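Local coordinates for protein predicted acetamidase/formamidase (Thermoanaerobacter tengcongensis, PDB 3TKK) that probably hydrolyses carbon-nitrogen bonds in linear amides such as acetamide or formamide, and binds zinc and calcium ions, at residues G149-H154 and I275-D280. Residues are numbered along the deposited sequence; the frame is centred on the assembly and turned at random.
Sequences GTPGSH and ISQVVD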
loop_
_atom_site.group_PDB
_atom_site.type_symbol
_atom_site.label_atom_id
_atom_site.label_comp_id
_atom_site.label_asym_id
_atom_site.label_seq_id
_atom_site.Cartn_x
_atom_site.Cartn_y
_atom_site.Cartn_z
ATOM N N GLY A 149 14.764 -16.215 5.675
ATOM C CA GLY A 149 14.403 -14.813 6.010
ATOM C C GLY A 149 14.479 -13.842 4.830
ATOM O O GLY A 149 14.210 -12.655 4.998
ATOM N N THR A 150 14.904 -14.301 3.647
ATOM C CA THR A 150 15.030 -13.347 2.506
ATOM C C THR A 150 14.008 -13.724 1.431
ATOM O O THR A 150 13.842 -14.916 1.123
ATOM C CB THR A 150 16.434 -13.504 1.966
ATOM O OG1 THR A 150 17.340 -13.001 2.965
ATOM C CG2 THR A 150 16.666 -12.719 0.675
ATOM N N PRO A 151 13.226 -12.767 0.938
ATOM C CA PRO A 151 12.396 -13.087 -0.246
ATOM C C PRO A 151 13.023 -12.968 -1.571
ATOM O O PRO A 151 13.941 -12.161 -1.754
ATOM C CB PRO A 151 11.305 -12.019 -0.238
ATOM C CG PRO A 151 11.870 -10.846 0.484
ATOM C CD PRO A 151 13.061 -11.367 1.383
ATOM N N GLY A 152 12.524 -13.696 -2.568
ATOM C CA GLY A 152 13.025 -13.447 -3.966
ATOM C C GLY A 152 11.990 -13.962 -4.927
ATOM O O GLY A 152 10.769 -14.130 -4.577
ATOM N N SER A 153 12.423 -14.134 -6.157
ATOM C CA SER A 153 11.465 -14.616 -7.193
ATOM C C SER A 153 10.881 -16.014 -6.884
ATOM O O SER A 153 9.795 -16.350 -7.374
ATOM C CB SER A 153 12.186 -14.675 -8.500
ATOM O OG SER A 153 12.655 -13.347 -8.831
ATOM N N HIS A 154 11.576 -16.758 -6.001
ATOM C CA HIS A 154 11.148 -18.090 -5.566
ATOM C C HIS A 154 10.167 -17.995 -4.426
ATOM O O HIS A 154 9.623 -19.005 -4.015
ATOM C CB HIS A 154 12.315 -18.940 -5.101
ATOM C CG HIS A 154 12.977 -18.372 -3.855
ATOM N ND1 HIS A 154 13.710 -17.221 -3.882
ATOM C CD2 HIS A 154 12.904 -18.736 -2.536
ATOM C CE1 HIS A 154 14.095 -16.900 -2.659
ATOM N NE2 HIS A 154 13.622 -17.809 -1.823
ATOM N N ILE A 275 2.201 -2.276 -0.197
ATOM C CA ILE A 275 3.378 -2.656 0.500
ATOM C C ILE A 275 3.125 -3.925 1.328
ATOM O O ILE A 275 2.050 -4.067 2.056
ATOM C CB ILE A 275 3.809 -1.494 1.457
ATOM C CG1 ILE A 275 4.387 -0.287 0.654
ATOM C CG2 ILE A 275 4.967 -1.917 2.403
ATOM C CD1 ILE A 275 4.414 0.999 1.542
ATOM N N SER A 276 4.093 -4.843 1.234
ATOM C CA SER A 276 4.057 -6.061 2.100
ATOM C C SER A 276 4.875 -5.903 3.290
ATOM O O SER A 276 4.297 -5.979 4.332
ATOM C CB SER A 276 4.343 -7.360 1.369
ATOM O OG SER A 276 3.294 -7.689 0.353
ATOM N N GLN A 277 6.245 -5.592 3.129
ATOM C CA GLN A 277 7.018 -5.408 4.313
ATOM C C GLN A 277 8.172 -4.571 3.963
ATOM O O GLN A 277 8.707 -4.652 2.805
ATOM C CB GLN A 277 7.551 -6.753 4.965
ATOM C CG GLN A 277 8.299 -7.724 4.066
ATOM C CD GLN A 277 9.731 -7.281 3.856
ATOM O OE1 GLN A 277 10.285 -6.592 4.763
ATOM N NE2 GLN A 277 10.404 -7.885 2.851
ATOM N N VAL A 278 8.576 -3.733 4.955
ATOM C CA VAL A 278 9.794 -2.896 4.741
ATOM C C VAL A 278 10.881 -3.171 5.711
ATOM O O VAL A 278 11.783 -2.397 5.842
ATOM C CB VAL A 278 9.422 -1.402 4.877
ATOM C CG1 VAL A 278 8.330 -1.098 3.826
ATOM C CG2 VAL A 278 8.741 -1.133 6.296
ATOM N N VAL A 279 10.904 -4.336 6.328
ATOM C CA VAL A 279 11.838 -4.387 7.418
ATOM C C VAL A 279 12.788 -5.626 7.145
ATOM O O VAL A 279 13.646 -5.896 7.949
ATOM C CB VAL A 279 11.001 -4.704 8.777
ATOM C CG1 VAL A 279 9.993 -3.549 9.159
ATOM C CG2 VAL A 279 10.285 -5.979 8.729
ATOM N N ASP A 280 12.512 -6.474 6.125
ATOM C CA ASP A 280 13.309 -7.687 5.949
ATOM C C ASP A 280 14.544 -7.289 5.113
ATOM O O ASP A 280 14.756 -6.098 4.742
ATOM C CB ASP A 280 12.512 -8.899 5.310
ATOM C CG ASP A 280 11.249 -9.352 6.169
ATOM O OD1 ASP A 280 11.373 -9.298 7.403
ATOM O OD2 ASP A 280 10.169 -9.789 5.632
#
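Gln277 OE1, on the residue whose amide meets Pro151, accepts two backbone N-H groups of its own segment. Asp280 N and Val279 N lie 2.6 and 2.8 Å from Gln277 OE1. The two donors come from opposite faces of the amide plane, each tilted somewhat out of it. The bond from Asp280 N is the straighter, with an N-H...O angle of 153°. At the other end of the amide, Gln277 NE2 is hydrogen-bonded to Leu282 O and to Thr284 OG1. With both ends held, the amide has little freedom to flip, and the turn 278-280 is tied to the strand before it. The Gln277 chain reaches this place by folding back: CG sits between the backbone N and the carbonyl carbon (chi1 52°), and the chain bends again about CB-CG (chi2 79°).

Across the contact there is only light packing. Pro151 CG meets Gln277 NE2 at 4.1 Å, so the proline ring touches the nitrogen end of the held amide. Asp280 CB stands 4.1 Å from Gly149 O. No hydrogen bond joins the two segments.

The Gly149 end lies close to the metal site. Gly149 O accepts a hydrogen bond from the ND2 of Asn157, a calcium ligand. This second-shell bond is consistent with Gly149 helping to orient Asn157. The side chain of Asp280 is about 4 Å from the bound calcium at its nearest approach, beside the calcium ligand Asp159.

A classic beta bulge ends strand 272-277, where Thr284 is matched by two residues, Ser276 and Gln277. Within this chain it is the outermost strand of a large mixed sheet, next to antiparallel strand 283-290. Pro151 packs on Thr284 of that neighbour. The contact sets the loop around Pro151 against the end of strand 272-277, near the calcium site.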